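Local structure of uncharacterized protein (Bacteroides ovatus, 3P02) at residues R207-D219 with K229-F241. The protein is of unknown function, and pairs an N-terminal region related to E-set domains with a C-terminal domain of the BT_3044-like family. Numbering follows the deposited sequence. Where two conformers were deposited one is given.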
ATOM      1  N   ARG A 207     -14.351  -0.706  -7.619  1.00  8.11           N
ATOM      2  CA  ARG A 207     -13.809  -1.663  -6.650  1.00  8.42           C
ATOM      3  C   ARG A 207     -14.436  -1.613  -5.242  1.00 11.30           C
ATOM      4  O   ARG A 207     -14.625  -2.666  -4.649  1.00  9.79           O
ATOM      5  CB  ARG A 207     -12.289  -1.538  -6.560  1.00  8.45           C
ATOM      6  CG  ARG A 207     -11.800  -0.223  -5.977  1.00  8.66           C
ATOM      7  CD  ARG A 207     -10.311  -0.084  -6.185  1.00  9.29           C
ATOM      8  NE  ARG A 207      -9.824   1.171  -5.611  1.00 10.52           N
ATOM      9  CZ  ARG A 207      -9.946   2.348  -6.206  1.00 14.54           C
ATOM     10  NH1 ARG A 207     -10.514   2.440  -7.408  1.00 12.27           N
ATOM     11  NH2 ARG A 207      -9.455   3.441  -5.631  1.00 14.16           N
ATOM     12  N   ILE A 208     -14.755  -0.411  -4.698  1.00  9.97           N
ATOM     13  CA  ILE A 208     -15.312  -0.394  -3.318  1.00  9.40           C
ATOM     14  C   ILE A 208     -16.588  -1.244  -3.214  1.00 12.31           C
ATOM     15  O   ILE A 208     -16.838  -1.835  -2.173  1.00 11.98           O
ATOM     16  CB  ILE A 208     -15.585   1.055  -2.860  1.00 13.55           C
ATOM     17  CG1 ILE A 208     -14.240   1.799  -2.716  1.00 14.28           C
ATOM     18  CG2 ILE A 208     -16.385   1.072  -1.536  1.00 14.56           C
ATOM     19  CD1 ILE A 208     -14.430   3.391  -2.420  1.00 22.12           C
ATOM     20  N   ASN A 209     -17.385  -1.317  -4.286  1.00 10.65           N
ATOM     21  CA  ASN A 209     -18.622  -2.116  -4.265  1.00  9.51           C
ATOM     22  C   ASN A 209     -18.385  -3.606  -4.042  1.00 12.03           C
ATOM     23  O   ASN A 209     -19.338  -4.332  -3.740  1.00 11.43           O
ATOM     24  CB  ASN A 209     -19.324  -1.980  -5.618  1.00 12.00           C
ATOM     25  CG  ASN A 209     -19.694  -0.559  -5.919  1.00 25.95           C
ATOM     26  OD1 ASN A 209     -20.076   0.191  -5.019  1.00 21.57           O
ATOM     27  ND2 ASN A 209     -19.716  -0.228  -7.196  1.00 25.19           N
ATOM     28  N   TYR A 210     -17.130  -4.071  -4.291  1.00  9.73           N
ATOM     29  CA  TYR A 210     -16.798  -5.501  -4.287  1.00  8.82           C
ATOM     30  C   TYR A 210     -15.896  -5.892  -3.125  1.00  9.78           C
ATOM     31  O   TYR A 210     -15.335  -6.976  -3.128  1.00 10.21           O
ATOM     32  CB  TYR A 210     -16.171  -5.883  -5.661  1.00  8.17           C
ATOM     33  CG  TYR A 210     -17.235  -5.751  -6.727  1.00  8.44           C
ATOM     34  CD1 TYR A 210     -18.190  -6.748  -6.906  1.00  9.41           C
ATOM     35  CD2 TYR A 210     -17.375  -4.569  -7.465  1.00  9.53           C
ATOM     36  CE1 TYR A 210     -19.267  -6.575  -7.766  1.00 10.69           C
ATOM     37  CE2 TYR A 210     -18.453  -4.389  -8.339  1.00  9.86           C
ATOM     38  CZ  TYR A 210     -19.383  -5.404  -8.497  1.00 11.54           C
ATOM     39  OH  TYR A 210     -20.451  -5.229  -9.345  1.00 10.67           O
ATOM     40  N   LYS A 211     -15.757  -5.023  -2.143  1.00  8.77           N
ATOM     41  CA  LYS A 211     -14.929  -5.322  -0.973  1.00  8.83           C
ATOM     42  C   LYS A 211     -15.466  -6.492  -0.136  1.00 10.59           C
ATOM     43  O   LYS A 211     -16.645  -6.528   0.256  1.00  9.38           O
ATOM     44  CB  LYS A 211     -14.842  -4.087  -0.073  1.00 10.07           C
ATOM     45  CG  LYS A 211     -13.931  -2.997  -0.649  1.00 12.60           C
ATOM     46  CD  LYS A 211     -14.030  -1.672   0.123  1.00 15.27           C
ATOM     47  CE  LYS A 211     -13.480  -1.791   1.531  1.00 14.63           C
ATOM     48  NZ  LYS A 211     -13.715  -0.548   2.326  1.00 18.41           N
ATOM     49  N   VAL A 212     -14.575  -7.448   0.138  1.00  8.60           N
ATOM     50  CA  VAL A 212     -14.875  -8.603   0.993  1.00  8.26           C
ATOM     51  C   VAL A 212     -13.862  -8.574   2.121  1.00 10.09           C
ATOM     52  O   VAL A 212     -12.653  -8.573   1.863  1.00  9.25           O
ATOM     53  CB  VAL A 212     -14.851  -9.941   0.220  1.00  9.83           C
ATOM     54  CG1 VAL A 212     -15.069 -11.103   1.194  1.00  9.39           C
ATOM     55  CG2 VAL A 212     -15.914  -9.946  -0.884  1.00  9.68           C
ATOM     56  N   PHE A 213     -14.353  -8.511   3.353  1.00  7.73           N
ATOM     57  CA  PHE A 213     -13.508  -8.406   4.528  1.00  7.25           C
ATOM     58  C   PHE A 213     -13.188  -9.769   5.094  1.00  8.39           C
ATOM     59  O   PHE A 213     -14.037 -10.666   5.090  1.00  8.91           O
ATOM     60  CB  PHE A 213     -14.204  -7.569   5.601  1.00  8.71           C
ATOM     61  CG  PHE A 213     -14.443  -6.116   5.238  1.00  9.95           C
ATOM     62  CD1 PHE A 213     -15.571  -5.737   4.506  1.00 12.01           C
ATOM     63  CD2 PHE A 213     -13.526  -5.136   5.596  1.00 11.82           C
ATOM     64  CE1 PHE A 213     -15.763  -4.396   4.115  1.00 12.33           C
ATOM     65  CE2 PHE A 213     -13.724  -3.796   5.225  1.00 15.02           C
ATOM     66  CZ  PHE A 213     -14.843  -3.435   4.496  1.00 12.92           C
ATOM     67  N   LEU A 214     -11.957  -9.901   5.602  1.00  7.67           N
ATOM     68  CA  LEU A 214     -11.457 -11.096   6.295  1.00  8.21           C
ATOM     69  C   LEU A 214     -10.887 -10.699   7.605  1.00 11.87           C
ATOM     70  O   LEU A 214     -10.086  -9.745   7.655  1.00 10.17           O
ATOM     71  CB  LEU A 214     -10.354 -11.819   5.476  1.00  8.13           C
ATOM     72  CG  LEU A 214     -10.829 -12.477   4.165  1.00  9.75           C
ATOM     73  CD1 LEU A 214      -9.620 -12.813   3.261  1.00 11.41           C
ATOM     74  CD2 LEU A 214     -11.689 -13.730   4.460  1.00 12.64           C
ATOM     75  N   GLN A 215     -11.256 -11.425   8.656  1.00 10.30           N
ATOM     76  CA  GLN A 215     -10.693 -11.181   9.979  0.50  9.30           C
ATOM     77  C   GLN A 215      -9.949 -12.419  10.431  1.00 12.32           C
ATOM     78  O   GLN A 215     -10.518 -13.508  10.410  1.00 10.60           O
ATOM     79  CB  GLN A 215     -11.787 -10.793  10.982  0.50  9.46           C
ATOM     80  CG  GLN A 215     -11.264 -10.534  12.400  0.50 15.50           C
ATOM     81  CD  GLN A 215     -12.385 -10.147  13.331  0.50 28.22           C
ATOM     82  OE1 GLN A 215     -13.465  -9.737  12.903  0.50 24.81           O
ATOM     83  NE2 GLN A 215     -12.155 -10.256  14.627  0.50 17.06           N
ATOM     84  N   PHE A 216      -8.684 -12.246  10.816  1.00 10.47           N
ATOM     85  CA  PHE A 216      -7.841 -13.334  11.310  1.00  9.52           C
ATOM     86  C   PHE A 216      -7.952 -13.357  12.822  1.00 14.04           C
ATOM     87  O   PHE A 216      -7.384 -12.490  13.490  1.00 13.30           O
ATOM     88  CB  PHE A 216      -6.380 -13.089  10.865  1.00 10.75           C
ATOM     89  CG  PHE A 216      -6.197 -13.184   9.376  1.00  9.88           C
ATOM     90  CD1 PHE A 216      -6.497 -12.098   8.542  1.00 11.59           C
ATOM     91  CD2 PHE A 216      -5.769 -14.367   8.788  1.00 10.12           C
ATOM     92  CE1 PHE A 216      -6.344 -12.195   7.159  1.00 13.15           C
ATOM     93  CE2 PHE A 216      -5.582 -14.453   7.400  1.00 11.17           C
ATOM     94  CZ  PHE A 216      -5.891 -13.363   6.588  1.00 10.96           C
ATOM     95  N   THR A 217      -8.700 -14.303  13.371  1.00 11.43           N
ATOM     96  CA  THR A 217      -8.855 -14.346  14.834  1.00 10.89           C
ATOM     97  C   THR A 217      -7.695 -15.092  15.482  1.00 15.89           C
ATOM     98  O   THR A 217      -6.986 -15.856  14.829  1.00 16.52           O
ATOM     99  CB  THR A 217     -10.190 -15.057  15.238  1.00 15.18           C
ATOM    100  OG1 THR A 217      -9.991 -16.489  15.211  1.00 14.41           O
ATOM    101  CG2 THR A 217     -11.407 -14.628  14.365  1.00 13.93           C
ATOM    102  N   GLY A 218      -7.588 -14.968  16.792  1.00 16.78           N
ATOM    103  CA  GLY A 218      -6.591 -15.754  17.517  1.00 17.62           C
ATOM    104  C   GLY A 218      -7.161 -17.038  18.101  1.00 22.22           C
ATOM    105  O   GLY A 218      -6.518 -17.669  18.954  1.00 21.75           O
ATOM    106  N   ASP A 219      -8.388 -17.439  17.648  1.00 17.67           N
ATOM    107  CA  ASP A 219      -9.062 -18.622  18.172  1.00 17.48           C
ATOM    108  C   ASP A 219      -8.848 -19.871  17.329  1.00 19.49           C
ATOM    109  O   ASP A 219      -9.149 -19.868  16.130  1.00 15.97           O
ATOM    110  CB  ASP A 219     -10.576 -18.384  18.298  1.00 19.06           C
ATOM    111  CG  ASP A 219     -11.011 -17.319  19.293  1.00 28.53           C
ATOM    112  OD1 ASP A 219     -10.206 -16.969  20.186  1.00 28.81           O
ATOM    113  OD2 ASP A 219     -12.147 -16.816  19.160  1.00 33.10           O
ATOM    114  N   LYS A 229      -9.668 -19.783  13.381  1.00 11.21           N
ATOM    115  CA  LYS A 229     -10.943 -19.277  12.861  1.00 10.61           C
ATOM    116  C   LYS A 229     -10.768 -17.899  12.209  1.00 12.00           C
ATOM    117  O   LYS A 229      -9.882 -17.107  12.571  1.00 10.94           O
ATOM    118  CB  LYS A 229     -11.968 -19.116  14.017  1.00 12.37           C
ATOM    119  CG  LYS A 229     -12.401 -20.421  14.654  1.00 18.20           C
ATOM    120  CD  LYS A 229     -13.351 -20.140  15.843  1.00 17.44           C
ATOM    121  CE  LYS A 229     -13.422 -21.343  16.728  1.00 23.52           C
ATOM    122  NZ  LYS A 229     -14.375 -21.107  17.838  1.00 30.31           N
HETATM  123  N   MSE A 230     -11.676 -17.613  11.278  1.00 10.52           N
HETATM  124  CA  MSE A 230     -11.784 -16.326  10.600  1.00  8.25           C
HETATM  125  C   MSE A 230     -13.222 -15.890  10.556  1.00 13.17           C
HETATM  126  O   MSE A 230     -14.147 -16.695  10.766  1.00 13.27           O
HETATM  127  CB  MSE A 230     -11.255 -16.437   9.168  1.00  8.49           C
HETATM  128  CG  MSE A 230      -9.790 -16.843   9.127  1.00  9.72           C
HETATM  129 SE   MSE A 230      -9.109 -16.758   7.348  0.75 11.41          SE
HETATM  130  CE  MSE A 230      -9.163 -14.796   7.225  1.00 10.69           C
ATOM    131  N   LYS A 231     -13.410 -14.603  10.269  1.00 11.38           N
ATOM    132  CA  LYS A 231     -14.712 -14.041   9.919  1.00 11.49           C
ATOM    133  C   LYS A 231     -14.593 -13.558   8.475  1.00 11.05           C
ATOM    134  O   LYS A 231     -13.523 -13.101   8.071  1.00 10.89           O
ATOM    135  CB  LYS A 231     -15.124 -12.899  10.854  1.00 15.16           C
ATOM    136  CG  LYS A 231     -15.400 -13.399  12.276  1.00 21.18           C
ATOM    137  CD  LYS A 231     -15.696 -12.267  13.245  1.00 34.74           C
ATOM    138  CE  LYS A 231     -15.870 -12.770  14.660  1.00 46.91           C
ATOM    139  NZ  LYS A 231     -16.109 -11.654  15.612  1.00 56.95           N
ATOM    140  N   ILE A 232     -15.678 -13.636   7.726  1.00  9.50           N
ATOM    141  CA  ILE A 232     -15.750 -13.126   6.361  1.00  8.59           C
ATOM    142  C   ILE A 232     -17.075 -12.376   6.209  1.00 12.87           C
ATOM    143  O   ILE A 232     -18.123 -12.875   6.657  1.00 14.18           O
ATOM    144  CB  ILE A 232     -15.570 -14.246   5.277  1.00 11.58           C
ATOM    145  CG1 ILE A 232     -15.357 -13.603   3.880  1.00 10.80           C
ATOM    146  CG2 ILE A 232     -16.762 -15.269   5.290  1.00 10.54           C
ATOM    147  CD1 ILE A 232     -14.994 -14.649   2.737  1.00  9.80           C
ATOM    148  N   TRP A 233     -17.051 -11.188   5.592  1.00  9.02           N
ATOM    149  CA  TRP A 233     -18.297 -10.460   5.407  1.00  9.72           C
ATOM    150  C   TRP A 233     -18.160  -9.380   4.339  1.00  9.83           C
ATOM    151  O   TRP A 233     -17.056  -9.061   3.908  1.00  9.92           O
ATOM    152  CB  TRP A 233     -18.767  -9.832   6.754  1.00  9.29           C
ATOM    153  CG  TRP A 233     -17.937  -8.675   7.236  1.00  9.53           C
ATOM    154  CD1 TRP A 233     -18.243  -7.348   7.119  1.00 12.49           C
ATOM    155  CD2 TRP A 233     -16.701  -8.736   7.975  1.00  9.64           C
ATOM    156  NE1 TRP A 233     -17.261  -6.579   7.704  1.00 12.07           N
ATOM    157  CE2 TRP A 233     -16.311  -7.403   8.253  1.00 12.82           C
ATOM    158  CE3 TRP A 233     -15.922  -9.788   8.492  1.00 11.37           C
ATOM    159  CZ2 TRP A 233     -15.177  -7.096   9.020  1.00 12.10           C
ATOM    160  CZ3 TRP A 233     -14.753  -9.485   9.179  1.00 11.95           C
ATOM    161  CH2 TRP A 233     -14.386  -8.152   9.431  1.00 12.13           C
ATOM    162  N   ALA A 234     -19.294  -8.792   3.942  1.00  9.37           N
ATOM    163  CA  ALA A 234     -19.309  -7.658   3.038  1.00  9.70           C
ATOM    164  C   ALA A 234     -20.078  -6.542   3.690  1.00 14.42           C
ATOM    165  O   ALA A 234     -20.906  -6.808   4.567  1.00 15.19           O
ATOM    166  CB  ALA A 234     -19.955  -8.025   1.699  1.00 10.30           C
ATOM    167  N   GLU A 235     -19.778  -5.300   3.316  1.00  9.59           N
ATOM    168  CA  GLU A 235     -20.566  -4.153   3.796  1.00 10.10           C
ATOM    169  C   GLU A 235     -21.616  -3.728   2.760  1.00 15.35           C
ATOM    170  O   GLU A 235     -22.634  -3.154   3.137  1.00 15.26           O
ATOM    171  CB  GLU A 235     -19.680  -2.941   4.099  1.00 10.80           C
ATOM    172  CG  GLU A 235     -18.919  -3.078   5.393  1.00 13.54           C
ATOM    173  CD  GLU A 235     -17.994  -1.920   5.704  1.00 24.23           C
ATOM    174  OE1 GLU A 235     -17.812  -1.030   4.842  1.00 17.33           O
ATOM    175  OE2 GLU A 235     -17.431  -1.924   6.817  1.00 18.64           O
ATOM    176  N   ASN A 236     -21.335  -3.951   1.465  1.00 12.91           N
ATOM    177  CA  ASN A 236     -22.218  -3.537   0.370  1.00 11.39           C
ATOM    178  C   ASN A 236     -23.402  -4.493   0.232  1.00 13.73           C
ATOM    179  O   ASN A 236     -23.228  -5.613  -0.263  1.00 12.50           O
ATOM    180  CB  ASN A 236     -21.433  -3.456  -0.940  1.00 10.69           C
ATOM    181  CG  ASN A 236     -22.279  -2.957  -2.095  1.00 14.98           C
ATOM    182  OD1 ASN A 236     -23.402  -2.422  -1.897  1.00 14.24           O
ATOM    183  ND2 ASN A 236     -21.768  -3.077  -3.316  1.00 10.69           N
ATOM    184  N   GLU A 237     -24.609  -4.045   0.630  0.50 12.21           N
ATOM    185  CA  GLU A 237     -25.824  -4.874   0.541  0.50 12.56           C
ATOM    186  C   GLU A 237     -26.164  -5.264  -0.909  0.50 15.22           C
ATOM    187  O   GLU A 237     -26.764  -6.324  -1.118  0.50 14.98           O
ATOM    188  CB  GLU A 237     -27.026  -4.170   1.189  0.50 14.80           C
ATOM    189  CG  GLU A 237     -26.908  -3.981   2.695  0.50 26.46           C
ATOM    190  CD  GLU A 237     -26.829  -5.227   3.561  0.50 55.27           C
ATOM    191  OE1 GLU A 237     -27.549  -6.211   3.274  0.50 54.08           O
ATOM    192  OE2 GLU A 237     -26.059  -5.207   4.549  0.50 54.40           O
ATOM    193  N   LYS A 238     -25.761  -4.436  -1.902  1.00 12.51           N
ATOM    194  CA  LYS A 238     -26.018  -4.729  -3.336  1.00 12.45           C
ATOM    195  C   LYS A 238     -25.215  -5.928  -3.838  1.00 16.06           C
ATOM    196  O   LYS A 238     -25.623  -6.536  -4.818  1.00 14.78           O
ATOM    197  CB  LYS A 238     -25.747  -3.525  -4.225  1.00 13.48           C
ATOM    198  CG  LYS A 238     -26.627  -2.328  -3.880  1.00 12.78           C
ATOM    199  CD  LYS A 238     -26.522  -1.274  -4.970  1.00 15.62           C
ATOM    200  CE  LYS A 238     -27.218   0.012  -4.567  1.00 19.59           C
ATOM    201  NZ  LYS A 238     -27.455   0.871  -5.749  1.00 16.57           N
ATOM    202  N   LEU A 239     -24.117  -6.310  -3.145  1.00 13.53           N
ATOM    203  CA  LEU A 239     -23.342  -7.506  -3.534  1.00 15.23           C
ATOM    204  C   LEU A 239     -24.115  -8.802  -3.361  1.00 17.07           C
ATOM    205  O   LEU A 239     -23.715  -9.838  -3.915  1.00 17.50           O
ATOM    206  CB  LEU A 239     -22.106  -7.612  -2.636  1.00 15.31           C
ATOM    207  CG  LEU A 239     -20.770  -7.198  -3.100  1.00 20.16           C
ATOM    208  CD1 LEU A 239     -19.695  -7.769  -2.158  1.00 18.01           C
ATOM    209  CD2 LEU A 239     -20.479  -7.669  -4.521  1.00 17.35           C
ATOM    210  N   LYS A 240     -25.164  -8.790  -2.492  1.00 13.21           N
ATOM    211  CA  LYS A 240     -25.952  -9.968  -2.128  1.00 12.81           C
ATOM    212  C   LYS A 240     -24.973 -11.058  -1.676  1.00 16.52           C
ATOM    213  O   LYS A 240     -25.056 -12.210  -2.102  1.00 15.81           O
ATOM    214  CB  LYS A 240     -26.882 -10.431  -3.272  1.00 16.53           C
ATOM    215  CG  LYS A 240     -27.983  -9.416  -3.565  1.00 27.67           C
ATOM    216  CD  LYS A 240     -28.630  -9.692  -4.910  1.00 35.38           C
ATOM    217  CE  LYS A 240     -29.644  -8.651  -5.312  1.00 43.56           C
ATOM    218  NZ  LYS A 240     -30.190  -8.943  -6.672  1.00 38.04           N
ATOM    219  N   PHE A 241     -23.972 -10.633  -0.875  1.00 12.79           N
ATOM    220  CA  PHE A 241     -22.953 -11.543  -0.357  1.00 11.21           C
ATOM    221  C   PHE A 241     -23.575 -12.626   0.496  1.00 14.90           C
ATOM    222  O   PHE A 241     -24.321 -12.332   1.429  1.00 13.81           O
ATOM    223  CB  PHE A 241     -21.930 -10.752   0.470  1.00 10.69           C
ATOM    224  CG  PHE A 241     -20.793 -11.578   1.023  1.00  9.64           C
ATOM    225  CD1 PHE A 241     -19.607 -11.725   0.307  1.00 10.11           C
ATOM    226  CD2 PHE A 241     -20.882 -12.149   2.285  1.00 11.43           C
ATOM    227  CE1 PHE A 241     -18.532 -12.453   0.848  1.00 11.19           C
ATOM    228  CE2 PHE A 241     -19.820 -12.909   2.812  1.00 13.30           C
ATOM    229  CZ  PHE A 241     -18.657 -13.054   2.089  1.00 10.60           C
TER
HETATM  230  O   HOH W   1     -18.601  -4.707   0.827  1.00 11.63           O
HETATM  231  O   HOH W   2     -16.580  -1.027   2.439  1.00 17.31           O
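F213 pairs with W233, and Q215 with K231, in the antiparallel beta hairpin formed by strands 211-220 and 228-234 of the large sheet in the BT_3044-like domain. Both are hydrogen-bonded pairs; the shortest of their four bonds runs from F213 N to W233 O, 2.8 Å. On the face carrying these four side chains, the indole lies back across the neighbouring strand. W233 CG sits between its own backbone N and carbonyl carbon (chi1 71°), which brings the ring over F213: CB of F213 rests 3.5 Å from the centroid of the six-membered ring, a CH-pi contact. The phenyl ring slides off beside the five-membered ring, planes 11° apart with little overlap, while Q215 CB meets the indole edge. Without the indole, as with an alanine at W233, F213 CB would probably lose its aromatic cover and Q215 CB the edge it packs on. F213 CE1 touches CG of E235, and OE1 of that residue is linked to K211 NZ through one water.

The other face is apolar. Selenomethionine M230, bent at chi3 (70°), sets its CE over the F216 ring, 3.5 Å from the centroid, a CH-pi contact; SE, 4.7 Å from that centroid and oblique to it, makes the Met-aromatic one. L214 also touches this methyl, and F157 stacks on F216.

At the turn end, K229 N bonds to D219 O, and T217 OG1 (2.7 Å, from above the carbonyl plane) adds a second bond to K229 O beside that from T217 N; OG1 accepts from D219 N, an ST turn. Beyond the ladder's other end, a water joining K211 O to N236 N and the N236 amide, its ND2 2.8 Å from N209 O, hold the chains together.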